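Long-range contacts in UPF0303 protein YBR137W (Saccharomyces cerevisiae, PDB 4CLC), which is of unknown function but belongs to the HbpS-like family, named after a haem-degrading protein, and occurs in the cytoplasm: residues 17-22 with 102-107; 27-32 with 130-135. All coordinates share one frame; numbering follows the deposited sequence.

Contact 1: residues 17-22 with 102-107; sequences VPLEQL and SFYMGC. Unlike the reference sequence in segment 17-22: Gln21 (reference Glu).
Leu22 and Tyr104 mark the closest backbone approach, CA to CA 6.4 Å, where the first turn of helix 19-26 meets the short helix 102-107. Pro18 is the N-cap of the first helix, and its O accepts the bond from Leu22 N at 3.0 Å. Leu19 and Leu22 both point from this turn toward the second helix.

Tyr104 receives both leucines, in different ways. Its CG is anti to the backbone N (chi1 169°), which brings the ring across to helix 19-26. Leu19 crosses the tyrosine side chain at about a right angle. Its CD2 lies over one face of the ring, and its CB is 3.7 Å from Tyr104 CE2. Leu22 CB instead sits at the ring edge, near the ring plane, 3.8 Å from Tyr104 CD2. The Tyr104 ring also stacks with His100.

The tip of Leu22 reaches further. Its CD1 meets Phe103 CE2 at 3.6 Å on an oblique line, while CD2 lies in plane at the edge of the same ring. Leu22 CD1 is also 3.6 Å from Cys107 SG. Leu19 CD2 completes the patch, 3.7 Å from Cys107 CB. Leu12 of helix 6-13 packs on both Leu22 and Phe103.

An alanine at Tyr104 would probably open a gap beside Leu19 and Leu22 and leave His100 without the ring it stacks on.

The side chains meet through apolar contacts, so the pairing of these helices here rests on shape and burial rather than on directed bonds.

Contact 2: residues 27-32 with 130-135; sequences KRCFLS and GAVLIQ
Phe30 and Gln135 stand side by side on one face of the sheet, CB to CB 3.7 Å, as the paired residues of a parallel bridge. Their ends do not stay together. Phe30 CG lies between the backbone N and the carbonyl carbon (chi1 79°), and the ring leads away from the other strand. Gln135 CB lies 3.3 Å from Cys29 O.

The neighbours Leu31 and Ile134 meet obliquely. Leu31 CD1 touches Ile134 CG2 at 3.6 Å, in apolar contact. Cys29 SG faces Val132 CG1 more loosely, at 4.3 Å. Both Cys29 and Val132 also pack on helix 153-168, through Val161 for the cysteine and Ala160 and Leu164 for the valine.

Two backbone bonds join the strands, both made by Gln135. Its N donates to Cys29 O at 3.0 Å. Its O accepts from Leu31 N at 3.2 Å.

Gln135 thus binds the residues before and after Phe30, the regular pattern of a parallel bridge. Two main-chain N-H and two C=O groups are paired at this bridge, and apolar side chains pack beside it. The short strand 30-31 is fixed in this way to strand 131-136.

In the fold
The centres of contact 1 and contact 2 lie 14 Å apart, and they are linked in two ways, along the chain and by hydrogen bonds. Helix 19-26, which supplies one side of contact 1, runs on into strand 30-31 of contact 2. The other two segments also touch: Ser102 N is 3.0 Å from Ala131 O, a probable hydrogen bond, and Ser102 OG bonds to Ala131 N and His128 O. Contact 1 packs helix on helix, whereas contact 2 adds strand 30-31, outermost within this chain, to the sheet. Helix 19-26 and strand 30-31 thus pack, one after the other, on helix 102-107 and strand 131-136. Neither contact can be tied to a known active site.

Contact 1: residues 17-22 with 102-107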
ATOM      1  N   VAL D  17     -22.331  35.391   0.779  1.00 62.86           N
ATOM      2  CA  VAL D  17     -22.695  35.178   2.185  1.00 63.27           C
ATOM      3  C   VAL D  17     -21.501  34.891   3.124  1.00 65.25           C
ATOM      4  O   VAL D  17     -20.811  33.874   2.999  1.00 63.99           O
ATOM      5  CB  VAL D  17     -23.727  34.018   2.305  1.00 59.73           C
ATOM      6  CG1 VAL D  17     -24.358  34.019   3.677  1.00 57.35           C
ATOM      7  CG2 VAL D  17     -24.805  34.123   1.207  1.00 52.74           C
ATOM      8  N   PRO D  18     -21.268  35.795   4.086  1.00 64.89           N
ATOM      9  CA  PRO D  18     -20.117  35.743   4.998  1.00 62.56           C
ATOM     10  C   PRO D  18     -20.102  34.525   5.936  1.00 62.64           C
ATOM     11  O   PRO D  18     -21.150  34.110   6.432  1.00 60.55           O
ATOM     12  CB  PRO D  18     -20.253  37.048   5.809  1.00 58.66           C
ATOM     13  CG  PRO D  18     -21.686  37.413   5.712  1.00 57.62           C
ATOM     14  CD  PRO D  18     -22.113  36.976   4.334  1.00 64.00           C
ATOM     15  N   LEU D  19     -18.904  33.995   6.193  1.00 62.78           N
ATOM     16  CA  LEU D  19     -18.718  32.814   7.031  1.00 52.87           C
ATOM     17  C   LEU D  19     -19.452  32.913   8.356  1.00 58.11           C
ATOM     18  O   LEU D  19     -20.022  31.926   8.820  1.00 60.23           O
ATOM     19  CB  LEU D  19     -17.236  32.572   7.309  1.00 50.20           C
ATOM     20  CG  LEU D  19     -16.308  32.522   6.106  1.00 43.87           C
ATOM     21  CD1 LEU D  19     -14.935  32.051   6.540  1.00 45.73           C
ATOM     22  CD2 LEU D  19     -16.875  31.630   5.048  1.00 49.83           C
ATOM     23  N   GLU D  20     -19.434  34.087   8.979  1.00 59.98           N
ATOM     24  CA  GLU D  20     -20.115  34.219  10.262  1.00 56.23           C
ATOM     25  C   GLU D  20     -21.615  34.074  10.048  1.00 58.34           C
ATOM     26  O   GLU D  20     -22.331  33.653  10.953  1.00 60.56           O
ATOM     27  CB  GLU D  20     -19.787  35.536  10.930  1.00 55.48           C
ATOM     28  N   GLN D  21     -22.093  34.397   8.848  1.00 51.27           N
ATOM     29  CA  GLN D  21     -23.499  34.157   8.548  1.00 63.21           C
ATOM     30  C   GLN D  21     -23.720  32.654   8.450  1.00 62.48           C
ATOM     31  O   GLN D  21     -24.579  32.095   9.143  1.00 59.57           O
ATOM     32  CB  GLN D  21     -23.945  34.851   7.247  1.00 65.34           C
ATOM     33  CG  GLN D  21     -25.454  34.746   6.968  1.00 64.55           C
ATOM     34  CD  GLN D  21     -26.004  35.930   6.172  1.00 68.56           C
ATOM     35  OE1 GLN D  21     -27.127  35.891   5.660  1.00 58.20           O
ATOM     36  NE2 GLN D  21     -25.211  36.993   6.074  1.00 74.02           N
ATOM     37  N   LEU D  22     -22.916  32.017   7.597  1.00 59.14           N
ATOM     38  CA  LEU D  22     -22.952  30.577   7.395  1.00 51.13           C
ATOM     39  C   LEU D  22     -22.987  29.849   8.739  1.00 52.58           C
ATOM     40  O   LEU D  22     -23.969  29.177   9.074  1.00 51.84           O
ATOM     41  CB  LEU D  22     -21.753  30.135   6.548  1.00 44.96           C
ATOM     42  CG  LEU D  22     -21.935  30.580   5.098  1.00 49.73           C
ATOM     43  CD1 LEU D  22     -20.895  29.998   4.168  1.00 48.80           C
ATOM     44  CD2 LEU D  22     -23.343  30.259   4.587  1.00 50.08           C
ATOM     45  N   SER D 102     -19.749  21.329   4.573  1.00 43.55           N
ATOM     46  CA  SER D 102     -18.815  21.195   3.486  1.00 38.66           C
ATOM     47  C   SER D 102     -18.907  22.432   2.621  1.00 45.76           C
ATOM     48  O   SER D 102     -18.009  22.708   1.826  1.00 48.20           O
ATOM     49  CB  SER D 102     -19.098  19.944   2.665  1.00 39.43           C
ATOM     50  OG  SER D 102     -20.336  20.007   1.987  1.00 40.83           O
ATOM     51  N   PHE D 103     -20.013  23.163   2.753  1.00 47.60           N
ATOM     52  CA  PHE D 103     -20.233  24.355   1.944  1.00 50.83           C
ATOM     53  C   PHE D 103     -19.454  25.546   2.463  1.00 45.47           C
ATOM     54  O   PHE D 103     -18.803  26.258   1.708  1.00 39.54           O
ATOM     55  CB  PHE D 103     -21.706  24.726   1.886  1.00 49.69           C
ATOM     56  CG  PHE D 103     -21.945  26.035   1.210  1.00 49.66           C
ATOM     57  CD1 PHE D 103     -21.851  26.137  -0.164  1.00 48.03           C
ATOM     58  CD2 PHE D 103     -22.212  27.174   1.948  1.00 50.14           C
ATOM     59  CE1 PHE D 103     -22.043  27.341  -0.790  1.00 45.30           C
ATOM     60  CE2 PHE D 103     -22.400  28.375   1.329  1.00 47.43           C
ATOM     61  CZ  PHE D 103     -22.314  28.455  -0.044  1.00 47.59           C
ATOM     62  N   TYR D 104     -19.564  25.758   3.764  1.00 46.23           N
ATOM     63  CA  TYR D 104     -18.765  26.737   4.468  1.00 42.87           C
ATOM     64  C   TYR D 104     -17.308  26.540   4.127  1.00 47.15           C
ATOM     65  O   TYR D 104     -16.601  27.489   3.817  1.00 55.90           O
ATOM     66  CB  TYR D 104     -19.006  26.602   5.963  1.00 39.74           C
ATOM     67  CG  TYR D 104     -18.082  27.359   6.878  1.00 47.24           C
ATOM     68  CD1 TYR D 104     -16.755  26.983   7.042  1.00 46.82           C
ATOM     69  CD2 TYR D 104     -18.562  28.407   7.648  1.00 51.99           C
ATOM     70  CE1 TYR D 104     -15.922  27.662   7.911  1.00 51.69           C
ATOM     71  CE2 TYR D 104     -17.732  29.094   8.529  1.00 54.92           C
ATOM     72  CZ  TYR D 104     -16.413  28.718   8.654  1.00 55.40           C
ATOM     73  OH  TYR D 104     -15.582  29.392   9.526  1.00 57.48           O
ATOM     74  N   MET D 105     -16.858  25.294   4.180  1.00 49.29           N
ATOM     75  CA  MET D 105     -15.457  24.998   3.957  1.00 47.14           C
ATOM     76  C   MET D 105     -15.023  25.351   2.530  1.00 46.30           C
ATOM     77  O   MET D 105     -13.866  25.693   2.302  1.00 44.24           O
ATOM     78  CB  MET D 105     -15.176  23.526   4.278  1.00 41.40           C
ATOM     79  CG  MET D 105     -15.104  23.248   5.773  1.00 39.43           C
ATOM     80  SD  MET D 105     -13.824  24.218   6.570  1.00 41.33           S
ATOM     81  CE  MET D 105     -14.476  24.378   8.180  1.00 38.66           C
ATOM     82  N   GLY D 106     -15.952  25.277   1.583  1.00 43.79           N
ATOM     83  CA  GLY D 106     -15.683  25.667   0.212  1.00 45.78           C
ATOM     84  C   GLY D 106     -15.668  27.188   0.061  1.00 49.02           C
ATOM     85  O   GLY D 106     -15.006  27.744  -0.834  1.00 44.68           O
ATOM     86  N   CYS D 107     -16.400  27.858   0.947  1.00 46.22           N
ATOM     87  CA  CYS D 107     -16.436  29.315   0.977  1.00 51.52           C
ATOM     88  C   CYS D 107     -15.093  29.785   1.450  1.00 49.03           C
ATOM     89  O   CYS D 107     -14.396  30.514   0.742  1.00 49.99           O
ATOM     90  CB  CYS D 107     -17.558  29.833   1.880  1.00 46.09           C
ATOM     91  SG  CYS D 107     -19.129  29.657   1.058  1.00 50.80           S
TER

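Contact 2: residues 27-32 with 130-135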
ATOM      1  N   LYS D  27     -25.049  26.622  13.218  1.00 47.65           N
ATOM      2  CA  LYS D  27     -25.149  26.501  14.679  1.00 49.11           C
ATOM      3  C   LYS D  27     -26.596  26.347  15.151  1.00 50.14           C
ATOM      4  O   LYS D  27     -26.857  26.025  16.312  1.00 44.73           O
ATOM      5  CB  LYS D  27     -24.490  27.734  15.372  1.00 46.03           C
ATOM      6  N   ARG D  28     -27.541  26.627  14.259  1.00 54.83           N
ATOM      7  CA  ARG D  28     -28.947  26.549  14.614  1.00 52.52           C
ATOM      8  C   ARG D  28     -29.500  25.148  14.373  1.00 59.27           C
ATOM      9  O   ARG D  28     -30.531  24.790  14.956  1.00 54.33           O
ATOM     10  CB  ARG D  28     -29.766  27.597  13.828  1.00 57.02           C
ATOM     11  N   CYS D  29     -28.783  24.324  13.595  1.00 60.56           N
ATOM     12  CA  CYS D  29     -29.323  23.010  13.255  1.00 52.89           C
ATOM     13  C   CYS D  29     -28.983  22.018  14.336  1.00 52.82           C
ATOM     14  O   CYS D  29     -27.942  21.375  14.287  1.00 52.19           O
ATOM     15  CB  CYS D  29     -28.720  22.473  11.969  1.00 44.77           C
ATOM     16  SG  CYS D  29     -28.824  23.486  10.529  1.00 56.88           S
ATOM     17  N   PHE D  30     -29.933  21.784  15.228  1.00 52.71           N
ATOM     18  CA  PHE D  30     -29.654  20.952  16.372  1.00 55.09           C
ATOM     19  C   PHE D  30     -30.907  20.312  16.926  1.00 54.12           C
ATOM     20  O   PHE D  30     -31.986  20.881  16.881  1.00 57.08           O
ATOM     21  CB  PHE D  30     -28.925  21.753  17.455  1.00 53.44           C
ATOM     22  CG  PHE D  30     -29.808  22.646  18.279  1.00 55.19           C
ATOM     23  CD1 PHE D  30     -30.058  23.950  17.885  1.00 59.41           C
ATOM     24  CD2 PHE D  30     -30.351  22.197  19.476  1.00 61.94           C
ATOM     25  CE1 PHE D  30     -30.855  24.789  18.657  1.00 60.26           C
ATOM     26  CE2 PHE D  30     -31.149  23.027  20.253  1.00 63.66           C
ATOM     27  CZ  PHE D  30     -31.398  24.328  19.844  1.00 63.17           C
ATOM     28  N   LEU D  31     -30.731  19.114  17.460  1.00 54.81           N
ATOM     29  CA  LEU D  31     -31.821  18.332  17.988  1.00 50.16           C
ATOM     30  C   LEU D  31     -31.574  18.169  19.466  1.00 52.96           C
ATOM     31  O   LEU D  31     -30.445  18.314  19.927  1.00 56.13           O
ATOM     32  CB  LEU D  31     -31.899  16.987  17.284  1.00 51.48           C
ATOM     33  CG  LEU D  31     -31.796  17.163  15.769  1.00 47.81           C
ATOM     34  CD1 LEU D  31     -31.630  15.830  15.038  1.00 45.11           C
ATOM     35  CD2 LEU D  31     -33.025  17.900  15.293  1.00 47.53           C
ATOM     36  N   SER D  32     -32.630  17.913  20.220  1.00 54.20           N
ATOM     37  CA  SER D  32     -32.456  17.683  21.637  1.00 54.42           C
ATOM     38  C   SER D  32     -32.360  16.204  21.918  1.00 54.82           C
ATOM     39  O   SER D  32     -32.132  15.821  23.058  1.00 61.59           O
ATOM     40  CB  SER D  32     -33.605  18.305  22.439  1.00 58.73           C
ATOM     41  OG  SER D  32     -33.460  19.720  22.536  1.00 62.24           O
ATOM     42  N   GLY D 130     -23.561  20.632   0.776  1.00 45.52           N
ATOM     43  CA  GLY D 130     -24.490  19.526   0.977  1.00 45.97           C
ATOM     44  C   GLY D 130     -24.293  18.617   2.183  1.00 48.02           C
ATOM     45  O   GLY D 130     -25.173  17.818   2.490  1.00 46.71           O
ATOM     46  N   ALA D 131     -23.179  18.773   2.896  1.00 46.19           N
ATOM     47  CA  ALA D 131     -22.942  18.030   4.122  1.00 39.95           C
ATOM     48  C   ALA D 131     -23.044  18.956   5.305  1.00 46.19           C
ATOM     49  O   ALA D 131     -22.178  19.799   5.506  1.00 50.03           O
ATOM     50  CB  ALA D 131     -21.580  17.373   4.103  1.00 42.72           C
ATOM     51  N   VAL D 132     -24.089  18.789   6.099  1.00 38.66           N
ATOM     52  CA  VAL D 132     -24.291  19.632   7.256  1.00 38.66           C
ATOM     53  C   VAL D 132     -24.266  18.778   8.509  1.00 38.66           C
ATOM     54  O   VAL D 132     -24.986  17.795   8.616  1.00 38.66           O
ATOM     55  CB  VAL D 132     -25.634  20.412   7.158  1.00 41.23           C
ATOM     56  CG1 VAL D 132     -25.934  21.145   8.451  1.00 38.66           C
ATOM     57  CG2 VAL D 132     -25.599  21.376   5.995  1.00 38.66           C
ATOM     58  N   LEU D 133     -23.417  19.139   9.455  1.00 38.66           N
ATOM     59  CA  LEU D 133     -23.396  18.458  10.722  1.00 38.66           C
ATOM     60  C   LEU D 133     -24.727  18.629  11.438  1.00 46.65           C
ATOM     61  O   LEU D 133     -25.415  19.635  11.255  1.00 50.44           O
ATOM     62  CB  LEU D 133     -22.255  18.977  11.596  1.00 40.83           C
ATOM     63  CG  LEU D 133     -20.845  18.727  11.077  1.00 38.96           C
ATOM     64  CD1 LEU D 133     -19.842  19.497  11.910  1.00 42.91           C
ATOM     65  CD2 LEU D 133     -20.542  17.264  11.118  1.00 40.14           C
ATOM     66  N   ILE D 134     -25.087  17.628  12.241  1.00 47.52           N
ATOM     67  CA  ILE D 134     -26.239  17.694  13.119  1.00 47.67           C
ATOM     68  C   ILE D 134     -25.753  17.952  14.534  1.00 49.39           C
ATOM     69  O   ILE D 134     -25.201  17.058  15.181  1.00 46.25           O
ATOM     70  CB  ILE D 134     -27.062  16.389  13.102  1.00 44.45           C
ATOM     71  CG1 ILE D 134     -27.525  16.040  11.693  1.00 38.80           C
ATOM     72  CG2 ILE D 134     -28.260  16.511  14.029  1.00 49.80           C
ATOM     73  CD1 ILE D 134     -28.352  14.777  11.650  1.00 38.66           C
ATOM     74  N   GLN D 135     -25.987  19.165  15.022  1.00 54.65           N
ATOM     75  CA  GLN D 135     -25.490  19.591  16.333  1.00 51.84           C
ATOM     76  C   GLN D 135     -26.351  19.094  17.476  1.00 51.20           C
ATOM     77  O   GLN D 135     -27.540  18.836  17.296  1.00 55.13           O
ATOM     78  CB  GLN D 135     -25.404  21.109  16.395  1.00 50.49           C
ATOM     79  CG  GLN D 135     -24.020  21.592  16.680  1.00 52.47           C
ATOM     80  CD  GLN D 135     -23.098  21.364  15.523  1.00 51.92           C
ATOM     81  OE1 GLN D 135     -23.372  21.798  14.400  1.00 57.36           O
ATOM     82  NE2 GLN D 135     -21.992  20.671  15.778  1.00 51.60           N
TER